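Local coordinates for protein nidogen-1 (Mus musculus, PDB 1GL4) that binds laminin, collagen IV and perlecan in basement membranes, and is represented here by its G2 region, an EGF-like module followed by a beta-barrel, at residues A[17-22]-A[41-46]; A[60-65]-A[99-104]; A[109-114]-A[132-137]; A[188-193]-A[227-232]. All coordinates share one frame; numbering follows the deposited sequence.

Overall arrangement
The four contacts follow one another along the chain, each closing before the next opens. Contact 1 lies in the EGF-like module; contacts 2, 3 and 4 belong to the G2 beta-barrel. Contacts 1 and 2 sit on opposite sides of the chain's centre, with centres about 42 Å apart. Contact 3 is near the middle, where helix 107-115 meets strand 133-142. Its centre is about 10 Å from that of contact 4, and strands 133-142 and 221-232 pair antiparallel between them. Arg41 and Gln42 of contact 1 both reach Glu133 of contact 3, so the module is tied to the barrel by a salt bridge and a probable hydrogen bond.

Contact 1. Residues A[17-22]-A[41-46]; sequences VHAECR and RQCVAE
Cys43 of segment 41-46 meets His18 and Ala19 of segment 17-22 with two atoms. Its CB lies 4.0 Å from CB of His18, and its SG lies 4.0 Å from CB of Ala19. SG stands anti to the carbonyl carbon, chi1 -55°, which carries the sulfur past His18 to the methyl of Ala19. The same sulfur is half of the disulfide to Cys32. After Cys43, Val44 turns its side chain away, and its backbone bonds to Thr37 in the small antiparallel sheet of strands 36-38 and 43-45. In segment 17-22, CG2 of Val17 lies 3.7 Å above one face of the His18 ring, over its centre. The ring also stacks with Tyr36. Strand 19-23, which begins at Ala19, pairs with strand 28-32. Small two-stranded sheets joined by disulfides are characteristic of EGF-like modules. Across these two segments the chemistry is apolar and slight, which suggests that the Cys43-Cys32 disulfide, joining strand 43-45 to strand 28-32, the partner of 19-23, probably does more than this packing to set the strands' positions.

Contact 2. Residues A[60-65]-A[99-104]; sequences IFVGSS and GYSLLP
The end of barrel strand 49-62 packs here against the loop between helices 96-99 and 107-115, within the nidogen G2 beta-barrel. Two side chains from each segment carry the contact. CD1 of Ile60 meets CD2 of Leu102 at 3.8 Å, methyl to methyl, and the two side chains cross obliquely. The Ile60 chain is extended, with CD1 anti to CA about the CB-CG1 bond (chi2 171°), and this pushes the methyl out to the leucine. Two residues along the strand, CG1 of Val62 lies 3.6 Å from OG of Ser101, the residue before Leu102. That methyl stands opposite the backbone N, chi1 179°. The serine hydroxyl has its polar partners elsewhere: it is bonded to Ile177 N, and weakly to Pro175 O. Beyond Val62 the strand ends in a type II' beta turn from Val62 to Ser65, closed by Ser65 N bonding to Val62 O at 3.0 Å. Gly63 takes a positive phi there. Leu102 also touches Leu267 of strand 266-276, and its carbonyl is bonded to Tyr269. The contact across the two segments is therefore mainly van der Waals, while the buried hydroxyl of Ser101 is satisfied by the neighbouring backbone.

Contact 3. Residues A[109-114]-A[132-137]; sequences GGIIGW and GEFTRQ
Ile111 lies over one face of the Arg136 guanidinium, its CB 3.5 Å above the plane and displaced toward the rim. The nearest guanidinium atom is NH1, and CG2 of Ile111 is 3.7 Å from it. Further down the arginine chain, CG1 of Ile111 is 4.0 Å from CD of Arg136. The isoleucine and arginine side chains run antiparallel, side by side. The arginine chain is extended from CG to NE with CG anti to the backbone N (chi1 180°), which lets it reach from strand 133-142 to helix 107-115. There NH1 bonds to Pro107 O, while NE bonds to Gln229 OE1 of the neighbouring strand.

Phe134 fills the next position on the same side of the strand. CG1 of Ile111 sits at the edge of its ring, 4.1 Å from CZ. Trp114, one turn along the helix, brings its CZ3 edge over the phenylalanine face in a T-shaped pair, with centroids 5.8 Å apart and planes at 75°. Phe134 also stacks with Phe155. A leucine in place of Arg136 would probably leave Pro107 O and Gln229 OE1 without these donors, and take the flat group from over CB of the isoleucine. The helix within the barrel is thus held by apolar and aromatic contacts together with the arginine's bond to Pro107 O, and its two hydrogen bonds probably help to offset the cost of burying the guanidinium.

Contact 4. Residues A[188-193]-A[227-232]; sequences YTELYH and WRQTIT
Tyr192 and Gln229 approach most closely, with OH of Tyr192 3.4 Å from NE2 of Gln229. The ring and amide planes are turned 48° to each other. At the ring edge, CD1 of Ile231 lies 4.3 Å from CE2 of Tyr192. Within its own strand, Tyr192 OH donates to Glu190 OE1 at 2.7 Å, coming from above the carboxylate plane.

Two waters join the side chains further. One donates to Glu190 OE2 at 2.9 Å and accepts from Gln229 NE2 at 3.1 Å. The other donates to Tyr192 OH at 2.9 Å and only weakly to Gln229 OE1. Outside this shell, Arg205 forms a salt bridge with Glu190 OE2. Ser201 OG is bonded to Gln229 NE2, which helps to fix the turn of the amide. Trp114 stacks on the tyrosine ring. A phenylalanine in place of Tyr192 would probably leave Glu190 OE1 without its hydroxyl donor and the second water less firmly held.

The two strands run at 37° and are not paired with each other; strand 198-210 lies between them and pairs with both. Such side chains, meeting across an intervening strand, belong to the interior of a curved antiparallel wall, here that of the G2 beta-barrel.

Contact 1. Residues A[17-22]-A[41-46]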
loop_
_atom_site.group_PDB
_atom_site.type_symbol
_atom_site.label_atom_id
_atom_site.label_comp_id
_atom_site.label_asym_id
_atom_site.label_seq_id
_atom_site.Cartn_x
_atom_site.Cartn_y
_atom_site.Cartn_z
ATOM N N VAL A 17 -16.709 -6.614 17.131
ATOM C CA VAL A 17 -16.668 -7.148 18.489
ATOM C C VAL A 17 -15.787 -6.248 19.350
ATOM O O VAL A 17 -15.873 -6.262 20.577
ATOM C CB VAL A 17 -16.107 -8.591 18.527
ATOM C CG1 VAL A 17 -16.982 -9.511 17.682
ATOM C CG2 VAL A 17 -14.672 -8.611 18.024
ATOM N N HIS A 18 -14.947 -5.453 18.695
ATOM C CA HIS A 18 -14.054 -4.543 19.400
ATOM C C HIS A 18 -14.644 -3.135 19.455
ATOM O O HIS A 18 -13.912 -2.155 19.611
ATOM C CB HIS A 18 -12.689 -4.486 18.704
ATOM C CG HIS A 18 -11.994 -5.810 18.613
ATOM N ND1 HIS A 18 -11.664 -6.559 19.724
ATOM C CD2 HIS A 18 -11.537 -6.504 17.543
ATOM C CE1 HIS A 18 -11.033 -7.655 19.340
ATOM N NE2 HIS A 18 -10.943 -7.646 18.023
ATOM N N ALA A 19 -15.967 -3.035 19.337
ATOM C CA ALA A 19 -16.626 -1.732 19.360
ATOM C C ALA A 19 -17.811 -1.651 20.325
ATOM O O ALA A 19 -18.341 -2.668 20.766
ATOM C CB ALA A 19 -17.085 -1.368 17.956
ATOM N N GLU A 20 -18.208 -0.424 20.642
ATOM C CA GLU A 20 -19.337 -0.163 21.531
ATOM C C GLU A 20 -20.523 0.338 20.713
ATOM O O GLU A 20 -20.343 1.033 19.712
ATOM C CB GLU A 20 -18.975 0.906 22.559
ATOM C CG GLU A 20 -18.061 0.455 23.675
ATOM C CD GLU A 20 -17.776 1.577 24.659
ATOM O OE1 GLU A 20 -17.133 2.573 24.260
ATOM O OE2 GLU A 20 -18.202 1.469 25.829
ATOM N N CYS A 21 -21.731 -0.008 21.147
ATOM C CA CYS A 21 -22.942 0.425 20.459
ATOM C C CYS A 21 -23.645 1.484 21.300
ATOM O O CYS A 21 -23.647 1.406 22.525
ATOM C CB CYS A 21 -23.885 -0.760 20.242
ATOM S SG CYS A 21 -25.322 -0.382 19.188
ATOM N N ARG A 22 -24.235 2.476 20.641
ATOM C CA ARG A 22 -24.940 3.538 21.348
ATOM C C ARG A 22 -26.209 3.904 20.590
ATOM O O ARG A 22 -26.203 3.996 19.362
ATOM C CB ARG A 22 -24.047 4.773 21.483
ATOM C CG ARG A 22 -22.681 4.492 22.083
ATOM C CD ARG A 22 -21.890 5.778 22.275
ATOM N NE ARG A 22 -20.464 5.525 22.482
ATOM C CZ ARG A 22 -19.963 4.778 23.462
ATOM N NH1 ARG A 22 -20.769 4.199 24.341
ATOM N NH2 ARG A 22 -18.651 4.612 23.561
ATOM N N ARG A 41 -17.776 -0.377 12.793
ATOM C CA ARG A 41 -18.229 -1.589 12.117
ATOM C C ARG A 41 -17.033 -2.504 11.870
ATOM O O ARG A 41 -17.170 -3.727 11.814
ATOM C CB ARG A 41 -18.896 -1.241 10.780
ATOM C CG ARG A 41 -20.304 -0.666 10.899
ATOM C CD ARG A 41 -20.810 -0.180 9.547
ATOM N NE ARG A 41 -20.723 -1.224 8.528
ATOM C CZ ARG A 41 -21.554 -2.255 8.431
ATOM N NH1 ARG A 41 -22.556 -2.390 9.293
ATOM N NH2 ARG A 41 -21.375 -3.162 7.478
ATOM N N GLN A 42 -15.862 -1.889 11.725
ATOM C CA GLN A 42 -14.609 -2.603 11.483
ATOM C C GLN A 42 -13.541 -1.945 12.363
ATOM O O GLN A 42 -13.385 -0.716 12.344
ATOM C CB GLN A 42 -14.199 -2.479 10.007
ATOM C CG GLN A 42 -15.286 -2.800 8.972
ATOM C CD GLN A 42 -15.570 -4.282 8.830
ATOM O OE1 GLN A 42 -14.713 -5.117 9.101
ATOM N NE2 GLN A 42 -16.774 -4.615 8.375
ATOM N N CYS A 43 -12.813 -2.752 13.132
ATOM C CA CYS A 43 -11.771 -2.231 14.020
ATOM C C CYS A 43 -10.542 -3.142 14.034
ATOM O O CYS A 43 -10.673 -4.355 13.907
ATOM C CB CYS A 43 -12.301 -2.108 15.458
ATOM S SG CYS A 43 -13.814 -1.111 15.677
ATOM N N VAL A 44 -9.356 -2.547 14.178
ATOM C CA VAL A 44 -8.106 -3.308 14.255
ATOM C C VAL A 44 -7.260 -2.737 15.396
ATOM O O VAL A 44 -7.332 -1.543 15.697
ATOM C CB VAL A 44 -7.291 -3.242 12.934
ATOM C CG1 VAL A 44 -8.079 -3.886 11.802
ATOM C CG2 VAL A 44 -6.951 -1.799 12.589
ATOM N N ALA A 45 -6.471 -3.594 16.041
ATOM C CA ALA A 45 -5.625 -3.176 17.156
ATOM C C ALA A 45 -4.498 -2.245 16.727
ATOM O O ALA A 45 -3.882 -2.445 15.684
ATOM C CB ALA A 45 -5.038 -4.404 17.849
ATOM N N GLU A 46 -4.225 -1.233 17.545
ATOM C CA GLU A 46 -3.159 -0.286 17.242
ATOM C C GLU A 46 -1.810 -1.007 17.195
ATOM O O GLU A 46 -1.587 -1.956 17.950
ATOM C CB GLU A 46 -3.113 0.814 18.306
ATOM C CG GLU A 46 -4.413 1.592 18.449
ATOM C CD GLU A 46 -4.301 2.741 19.435
ATOM O OE1 GLU A 46 -3.771 2.523 20.545
ATOM O OE2 GLU A 46 -4.748 3.860 19.103
#

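Contact 2. Residues A[60-65]-A[99-104]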
loop_
_atom_site.group_PDB
_atom_site.type_symbol
_atom_site.label_atom_id
_atom_site.label_comp_id
_atom_site.label_asym_id
_atom_site.label_seq_id
_atom_site.Cartn_x
_atom_site.Cartn_y
_atom_site.Cartn_z
ATOM N N ILE A 60 -6.080 -4.384 -20.954
ATOM C CA ILE A 60 -5.246 -3.224 -21.247
ATOM C C ILE A 60 -4.521 -3.189 -22.588
ATOM O O ILE A 60 -3.766 -4.102 -22.923
ATOM C CB ILE A 60 -4.187 -3.058 -20.128
ATOM C CG1 ILE A 60 -4.895 -2.883 -18.779
ATOM C CG2 ILE A 60 -3.292 -1.860 -20.419
ATOM C CD1 ILE A 60 -3.981 -2.917 -17.588
ATOM N N PHE A 61 -4.743 -2.114 -23.340
ATOM C CA PHE A 61 -4.074 -1.926 -24.625
ATOM C C PHE A 61 -2.731 -1.241 -24.331
ATOM O O PHE A 61 -2.699 -0.221 -23.645
ATOM C CB PHE A 61 -4.896 -1.017 -25.552
ATOM C CG PHE A 61 -6.245 -1.579 -25.944
ATOM C CD1 PHE A 61 -7.340 -1.470 -25.092
ATOM C CD2 PHE A 61 -6.420 -2.199 -27.179
ATOM C CE1 PHE A 61 -8.597 -1.969 -25.463
ATOM C CE2 PHE A 61 -7.671 -2.702 -27.562
ATOM C CZ PHE A 61 -8.760 -2.586 -26.701
ATOM N N VAL A 62 -1.634 -1.797 -24.838
ATOM C CA VAL A 62 -0.309 -1.213 -24.619
ATOM C C VAL A 62 0.173 -0.454 -25.858
ATOM O O VAL A 62 0.109 -0.967 -26.982
ATOM C CB VAL A 62 0.743 -2.299 -24.280
ATOM C CG1 VAL A 62 2.114 -1.655 -24.075
ATOM C CG2 VAL A 62 0.330 -3.055 -23.024
ATOM N N GLY A 63 0.657 0.768 -25.651
ATOM C CA GLY A 63 1.143 1.570 -26.761
ATOM C C GLY A 63 0.091 1.798 -27.835
ATOM O O GLY A 63 -0.966 2.364 -27.562
ATOM N N SER A 64 0.367 1.346 -29.054
ATOM C CA SER A 64 -0.572 1.533 -30.157
ATOM C C SER A 64 -1.274 0.238 -30.557
ATOM O O SER A 64 -1.931 0.179 -31.598
ATOM C CB SER A 64 0.162 2.102 -31.376
ATOM O OG SER A 64 1.065 1.149 -31.913
ATOM N N SER A 65 -1.138 -0.796 -29.735
ATOM C CA SER A 65 -1.753 -2.083 -30.032
ATOM C C SER A 65 -3.277 -2.011 -30.111
ATOM O O SER A 65 -3.914 -1.318 -29.321
ATOM C CB SER A 65 -1.346 -3.119 -28.980
ATOM O OG SER A 65 -1.955 -4.372 -29.251
ATOM N N GLY A 99 3.638 -6.075 -17.787
ATOM C CA GLY A 99 4.362 -5.817 -16.553
ATOM C C GLY A 99 5.186 -4.544 -16.481
ATOM O O GLY A 99 5.069 -3.779 -15.524
ATOM N N TYR A 100 6.034 -4.307 -17.475
ATOM C CA TYR A 100 6.856 -3.109 -17.455
ATOM C C TYR A 100 6.041 -1.836 -17.675
ATOM O O TYR A 100 6.332 -0.803 -17.080
ATOM C CB TYR A 100 7.978 -3.216 -18.494
ATOM C CG TYR A 100 8.905 -4.392 -18.260
ATOM C CD1 TYR A 100 8.708 -5.606 -18.918
ATOM C CD2 TYR A 100 9.967 -4.295 -17.356
ATOM C CE1 TYR A 100 9.543 -6.695 -18.684
ATOM C CE2 TYR A 100 10.805 -5.378 -17.113
ATOM C CZ TYR A 100 10.589 -6.574 -17.782
ATOM O OH TYR A 100 11.421 -7.643 -17.554
ATOM N N SER A 101 5.004 -1.913 -18.505
ATOM C CA SER A 101 4.180 -0.737 -18.773
ATOM C C SER A 101 3.273 -0.314 -17.615
ATOM O O SER A 101 2.711 0.776 -17.644
ATOM C CB SER A 101 3.343 -0.952 -20.039
ATOM O OG SER A 101 4.187 -0.995 -21.181
ATOM N N LEU A 102 3.126 -1.169 -16.605
ATOM C CA LEU A 102 2.299 -0.837 -15.443
ATOM C C LEU A 102 3.150 -0.252 -14.307
ATOM O O LEU A 102 2.621 0.196 -13.284
ATOM C CB LEU A 102 1.569 -2.084 -14.930
ATOM C CG LEU A 102 0.585 -2.780 -15.878
ATOM C CD1 LEU A 102 0.062 -4.046 -15.222
ATOM C CD2 LEU A 102 -0.557 -1.842 -16.225
ATOM N N LEU A 103 4.468 -0.245 -14.496
ATOM C CA LEU A 103 5.386 0.261 -13.473
ATOM C C LEU A 103 5.090 1.649 -12.907
ATOM O O LEU A 103 5.264 1.883 -11.712
ATOM C CB LEU A 103 6.831 0.220 -13.988
ATOM C CG LEU A 103 7.494 -1.166 -13.971
ATOM C CD1 LEU A 103 8.864 -1.102 -14.628
ATOM C CD2 LEU A 103 7.614 -1.653 -12.527
ATOM N N PRO A 104 4.646 2.595 -13.750
ATOM C CA PRO A 104 4.362 3.935 -13.221
ATOM C C PRO A 104 3.101 4.014 -12.357
ATOM O O PRO A 104 2.902 4.990 -11.637
ATOM C CB PRO A 104 4.211 4.789 -14.486
ATOM C CG PRO A 104 4.960 4.016 -15.540
ATOM C CD PRO A 104 4.595 2.591 -15.219
#

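Contact 3. Residues A[109-114]-A[132-137]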
loop_
_atom_site.group_PDB
_atom_site.type_symbol
_atom_site.label_atom_id
_atom_site.label_comp_id
_atom_site.label_asym_id
_atom_site.label_seq_id
_atom_site.Cartn_x
_atom_site.Cartn_y
_atom_site.Cartn_z
ATOM N N GLY A 109 -1.480 0.381 -5.702
ATOM C CA GLY A 109 -1.242 -0.065 -4.343
ATOM C C GLY A 109 -1.284 1.122 -3.395
ATOM O O GLY A 109 -1.538 0.971 -2.200
ATOM N N GLY A 110 -1.044 2.310 -3.941
ATOM C CA GLY A 110 -1.051 3.525 -3.143
ATOM C C GLY A 110 -2.313 3.817 -2.335
ATOM O O GLY A 110 -2.246 4.519 -1.325
ATOM N N ILE A 111 -3.459 3.299 -2.771
ATOM C CA ILE A 111 -4.708 3.525 -2.040
ATOM C C ILE A 111 -4.610 2.848 -0.672
ATOM O O ILE A 111 -5.207 3.302 0.305
ATOM C CB ILE A 111 -5.932 2.967 -2.831
ATOM C CG1 ILE A 111 -7.236 3.286 -2.095
ATOM C CG2 ILE A 111 -5.789 1.468 -3.027
ATOM C CD1 ILE A 111 -7.575 4.767 -2.046
ATOM N N ILE A 112 -3.836 1.770 -0.592
ATOM C CA ILE A 112 -3.668 1.061 0.674
ATOM C C ILE A 112 -2.797 1.904 1.616
ATOM O O ILE A 112 -2.955 1.854 2.836
ATOM C CB ILE A 112 -3.039 -0.328 0.445
ATOM C CG1 ILE A 112 -3.974 -1.159 -0.445
ATOM C CG2 ILE A 112 -2.808 -1.031 1.775
ATOM C CD1 ILE A 112 -3.435 -2.514 -0.842
ATOM N N GLY A 113 -1.890 2.689 1.040
ATOM C CA GLY A 113 -1.049 3.562 1.842
ATOM C C GLY A 113 -1.912 4.674 2.419
ATOM O O GLY A 113 -1.704 5.126 3.546
ATOM N N TRP A 114 -2.888 5.122 1.634
ATOM C CA TRP A 114 -3.814 6.167 2.067
ATOM C C TRP A 114 -4.650 5.630 3.230
ATOM O O TRP A 114 -4.879 6.323 4.220
ATOM C CB TRP A 114 -4.730 6.573 0.901
ATOM C CG TRP A 114 -5.867 7.482 1.296
ATOM C CD1 TRP A 114 -5.792 8.816 1.577
ATOM C CD2 TRP A 114 -7.236 7.105 1.493
ATOM N NE1 TRP A 114 -7.031 9.298 1.940
ATOM C CE2 TRP A 114 -7.936 8.268 1.898
ATOM C CE3 TRP A 114 -7.940 5.898 1.371
ATOM C CZ2 TRP A 114 -9.305 8.260 2.180
ATOM C CZ3 TRP A 114 -9.310 5.889 1.652
ATOM C CH2 TRP A 114 -9.976 7.062 2.051
ATOM N N GLY A 132 -12.496 0.434 5.884
ATOM C CA GLY A 132 -12.148 -0.484 4.812
ATOM C C GLY A 132 -13.343 -0.938 3.991
ATOM O O GLY A 132 -13.288 -1.965 3.320
ATOM N N GLU A 133 -14.435 -0.181 4.068
ATOM C CA GLU A 133 -15.644 -0.476 3.309
ATOM C C GLU A 133 -15.891 0.738 2.421
ATOM O O GLU A 133 -16.448 1.733 2.875
ATOM C CB GLU A 133 -16.840 -0.675 4.255
ATOM C CG GLU A 133 -16.688 -1.824 5.252
ATOM C CD GLU A 133 -17.788 -1.834 6.312
ATOM O OE1 GLU A 133 -17.988 -0.808 6.997
ATOM O OE2 GLU A 133 -18.450 -2.872 6.470
ATOM N N PHE A 134 -15.461 0.672 1.163
ATOM C CA PHE A 134 -15.645 1.799 0.253
ATOM C C PHE A 134 -15.393 1.419 -1.199
ATOM O O PHE A 134 -14.890 0.334 -1.492
ATOM C CB PHE A 134 -14.718 2.969 0.652
ATOM C CG PHE A 134 -13.233 2.683 0.481
ATOM C CD1 PHE A 134 -12.554 3.089 -0.668
ATOM C CD2 PHE A 134 -12.514 2.036 1.486
ATOM C CE1 PHE A 134 -11.185 2.860 -0.813
ATOM C CE2 PHE A 134 -11.139 1.802 1.353
ATOM C CZ PHE A 134 -10.471 2.215 0.200
ATOM N N THR A 135 -15.773 2.318 -2.102
ATOM C CA THR A 135 -15.573 2.115 -3.535
ATOM C C THR A 135 -14.643 3.219 -4.028
ATOM O O THR A 135 -14.794 4.380 -3.643
ATOM C CB THR A 135 -16.894 2.232 -4.324
ATOM O OG1 THR A 135 -17.821 1.241 -3.866
ATOM C CG2 THR A 135 -16.640 2.036 -5.817
ATOM N N ARG A 136 -13.686 2.850 -4.873
ATOM C CA ARG A 136 -12.731 3.797 -5.433
ATOM C C ARG A 136 -12.828 3.790 -6.953
ATOM O O ARG A 136 -12.614 2.751 -7.583
ATOM C CB ARG A 136 -11.297 3.424 -5.033
ATOM C CG ARG A 136 -10.220 4.373 -5.585
ATOM C CD ARG A 136 -8.859 3.682 -5.763
ATOM N NE ARG A 136 -7.768 4.639 -5.958
ATOM C CZ ARG A 136 -6.506 4.301 -6.217
ATOM N NH1 ARG A 136 -6.164 3.021 -6.326
ATOM N NH2 ARG A 136 -5.573 5.244 -6.340
ATOM N N GLN A 137 -13.176 4.935 -7.535
ATOM C CA GLN A 137 -13.248 5.066 -8.989
ATOM C C GLN A 137 -12.080 5.971 -9.352
ATOM O O GLN A 137 -12.018 7.102 -8.879
ATOM C CB GLN A 137 -14.542 5.761 -9.432
ATOM C CG GLN A 137 -15.842 5.085 -9.027
ATOM C CD GLN A 137 -17.056 5.936 -9.389
ATOM O OE1 GLN A 137 -17.381 6.105 -10.569
ATOM N NE2 GLN A 137 -17.723 6.488 -8.373
#

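Contact 4. Residues A[188-193]-A[227-232]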
loop_
_atom_site.group_PDB
_atom_site.type_symbol
_atom_site.label_atom_id
_atom_site.label_comp_id
_atom_site.label_asym_id
_atom_site.label_seq_id
_atom_site.Cartn_x
_atom_site.Cartn_y
_atom_site.Cartn_z
ATOM N N TYR A 188 6.069 13.144 -3.099
ATOM C CA TYR A 188 5.014 14.079 -3.500
ATOM C C TYR A 188 3.917 14.188 -2.438
ATOM O O TYR A 188 3.872 13.406 -1.492
ATOM C CB TYR A 188 4.386 13.622 -4.828
ATOM C CG TYR A 188 3.672 12.277 -4.754
ATOM C CD1 TYR A 188 2.321 12.194 -4.395
ATOM C CD2 TYR A 188 4.352 11.090 -5.026
ATOM C CE1 TYR A 188 1.667 10.954 -4.309
ATOM C CE2 TYR A 188 3.703 9.838 -4.944
ATOM C CZ TYR A 188 2.363 9.783 -4.587
ATOM O OH TYR A 188 1.711 8.568 -4.539
ATOM N N THR A 189 3.046 15.177 -2.600
ATOM C CA THR A 189 1.928 15.385 -1.687
ATOM C C THR A 189 0.650 15.402 -2.520
ATOM O O THR A 189 0.679 15.763 -3.699
ATOM C CB THR A 189 2.042 16.738 -0.926
ATOM O OG1 THR A 189 2.022 17.818 -1.866
ATOM C CG2 THR A 189 3.339 16.800 -0.123
ATOM N N GLU A 190 -0.460 14.996 -1.907
ATOM C CA GLU A 190 -1.766 14.962 -2.573
ATOM C C GLU A 190 -2.818 15.521 -1.635
ATOM O O GLU A 190 -2.764 15.275 -0.431
ATOM C CB GLU A 190 -2.199 13.532 -2.901
ATOM C CG GLU A 190 -1.522 12.851 -4.051
ATOM C CD GLU A 190 -2.209 11.531 -4.367
ATOM O OE1 GLU A 190 -2.322 10.697 -3.443
ATOM O OE2 GLU A 190 -2.640 11.331 -5.525
ATOM N N LEU A 191 -3.785 16.249 -2.184
ATOM C CA LEU A 191 -4.857 16.803 -1.366
ATOM C C LEU A 191 -6.142 15.998 -1.547
ATOM O O LEU A 191 -6.583 15.751 -2.672
ATOM C CB LEU A 191 -5.103 18.271 -1.724
ATOM C CG LEU A 191 -3.915 19.209 -1.463
ATOM C CD1 LEU A 191 -4.296 20.642 -1.822
ATOM C CD2 LEU A 191 -3.503 19.121 0.000
ATOM N N TYR A 192 -6.725 15.584 -0.427
ATOM C CA TYR A 192 -7.957 14.808 -0.433
ATOM C C TYR A 192 -9.077 15.667 0.151
ATOM O O TYR A 192 -9.046 16.018 1.332
ATOM C CB TYR A 192 -7.778 13.520 0.389
ATOM C CG TYR A 192 -6.918 12.471 -0.301
ATOM C CD1 TYR A 192 -5.545 12.659 -0.468
ATOM C CD2 TYR A 192 -7.493 11.319 -0.836
ATOM C CE1 TYR A 192 -4.755 11.717 -1.167
ATOM C CE2 TYR A 192 -6.722 10.376 -1.537
ATOM C CZ TYR A 192 -5.356 10.582 -1.699
ATOM O OH TYR A 192 -4.602 9.661 -2.405
ATOM N N HIS A 193 -10.056 15.997 -0.691
ATOM C CA HIS A 193 -11.197 16.830 -0.306
ATOM C C HIS A 193 -12.409 16.001 0.130
ATOM O O HIS A 193 -12.843 15.097 -0.585
ATOM C CB HIS A 193 -11.588 17.733 -1.483
ATOM C CG HIS A 193 -10.455 18.558 -2.009
ATOM N ND1 HIS A 193 -9.971 19.668 -1.347
ATOM C CD2 HIS A 193 -9.668 18.398 -3.099
ATOM C CE1 HIS A 193 -8.932 20.152 -2.004
ATOM N NE2 HIS A 193 -8.726 19.399 -3.071
ATOM N N TRP A 227 -3.690 11.974 -12.195
ATOM C CA TRP A 227 -4.532 11.031 -11.470
ATOM C C TRP A 227 -5.790 11.727 -10.946
ATOM O O TRP A 227 -5.715 12.809 -10.366
ATOM C CB TRP A 227 -3.760 10.412 -10.301
ATOM C CG TRP A 227 -2.833 9.344 -10.748
ATOM C CD1 TRP A 227 -1.546 9.498 -11.182
ATOM C CD2 TRP A 227 -3.152 7.960 -10.915
ATOM N NE1 TRP A 227 -1.046 8.294 -11.616
ATOM C CE2 TRP A 227 -2.011 7.332 -11.466
ATOM C CE3 TRP A 227 -4.293 7.188 -10.660
ATOM C CZ2 TRP A 227 -1.980 5.964 -11.767
ATOM C CZ3 TRP A 227 -4.262 5.827 -10.961
ATOM C CH2 TRP A 227 -3.115 5.232 -11.508
ATOM N N ARG A 228 -6.940 11.101 -11.166
ATOM C CA ARG A 228 -8.221 11.648 -10.723
ATOM C C ARG A 228 -8.986 10.522 -10.023
ATOM O O ARG A 228 -9.126 9.441 -10.584
ATOM C CB ARG A 228 -9.019 12.144 -11.937
ATOM C CG ARG A 228 -8.285 13.171 -12.806
ATOM C CD ARG A 228 -9.151 13.650 -13.982
ATOM N NE ARG A 228 -9.428 12.587 -14.948
ATOM C CZ ARG A 228 -8.555 12.141 -15.849
ATOM N NH1 ARG A 228 -7.335 12.663 -15.925
ATOM N NH2 ARG A 228 -8.900 11.163 -16.675
ATOM N N GLN A 229 -9.478 10.758 -8.808
ATOM C CA GLN A 229 -10.201 9.697 -8.110
ATOM C C GLN A 229 -11.361 10.143 -7.212
ATOM O O GLN A 229 -11.366 11.245 -6.653
ATOM C CB GLN A 229 -9.208 8.836 -7.307
ATOM C CG GLN A 229 -8.508 9.554 -6.155
ATOM C CD GLN A 229 -7.283 8.797 -5.630
ATOM O OE1 GLN A 229 -7.319 7.579 -5.429
ATOM N NE2 GLN A 229 -6.195 9.529 -5.396
ATOM N N THR A 230 -12.353 9.267 -7.095
ATOM C CA THR A 230 -13.526 9.525 -6.270
ATOM C C THR A 230 -13.713 8.326 -5.347
ATOM O O THR A 230 -13.844 7.189 -5.799
ATOM C CB THR A 230 -14.773 9.725 -7.139
ATOM O OG1 THR A 230 -14.599 10.902 -7.939
ATOM C CG2 THR A 230 -16.021 9.884 -6.269
ATOM N N ILE A 231 -13.710 8.602 -4.052
ATOM C CA ILE A 231 -13.840 7.577 -3.026
ATOM C C ILE A 231 -15.180 7.731 -2.296
ATOM O O ILE A 231 -15.430 8.751 -1.662
ATOM C CB ILE A 231 -12.653 7.701 -2.038
ATOM C CG1 ILE A 231 -11.348 7.402 -2.792
ATOM C CG2 ILE A 231 -12.833 6.756 -0.847
ATOM C CD1 ILE A 231 -10.080 7.719 -2.020
ATOM N N THR A 232 -16.033 6.711 -2.394
ATOM C CA THR A 232 -17.358 6.743 -1.765
ATOM C C THR A 232 -17.524 5.705 -0.654
ATOM O O THR A 232 -17.010 4.593 -0.740
ATOM C CB THR A 232 -18.470 6.536 -2.811
ATOM O OG1 THR A 232 -18.215 5.335 -3.553
ATOM C CG2 THR A 232 -18.517 7.719 -3.771
HETATM O O HOH W 1 -5.083 11.997 -6.908
HETATM O O HOH W 2 -4.994 6.846 -3.104
#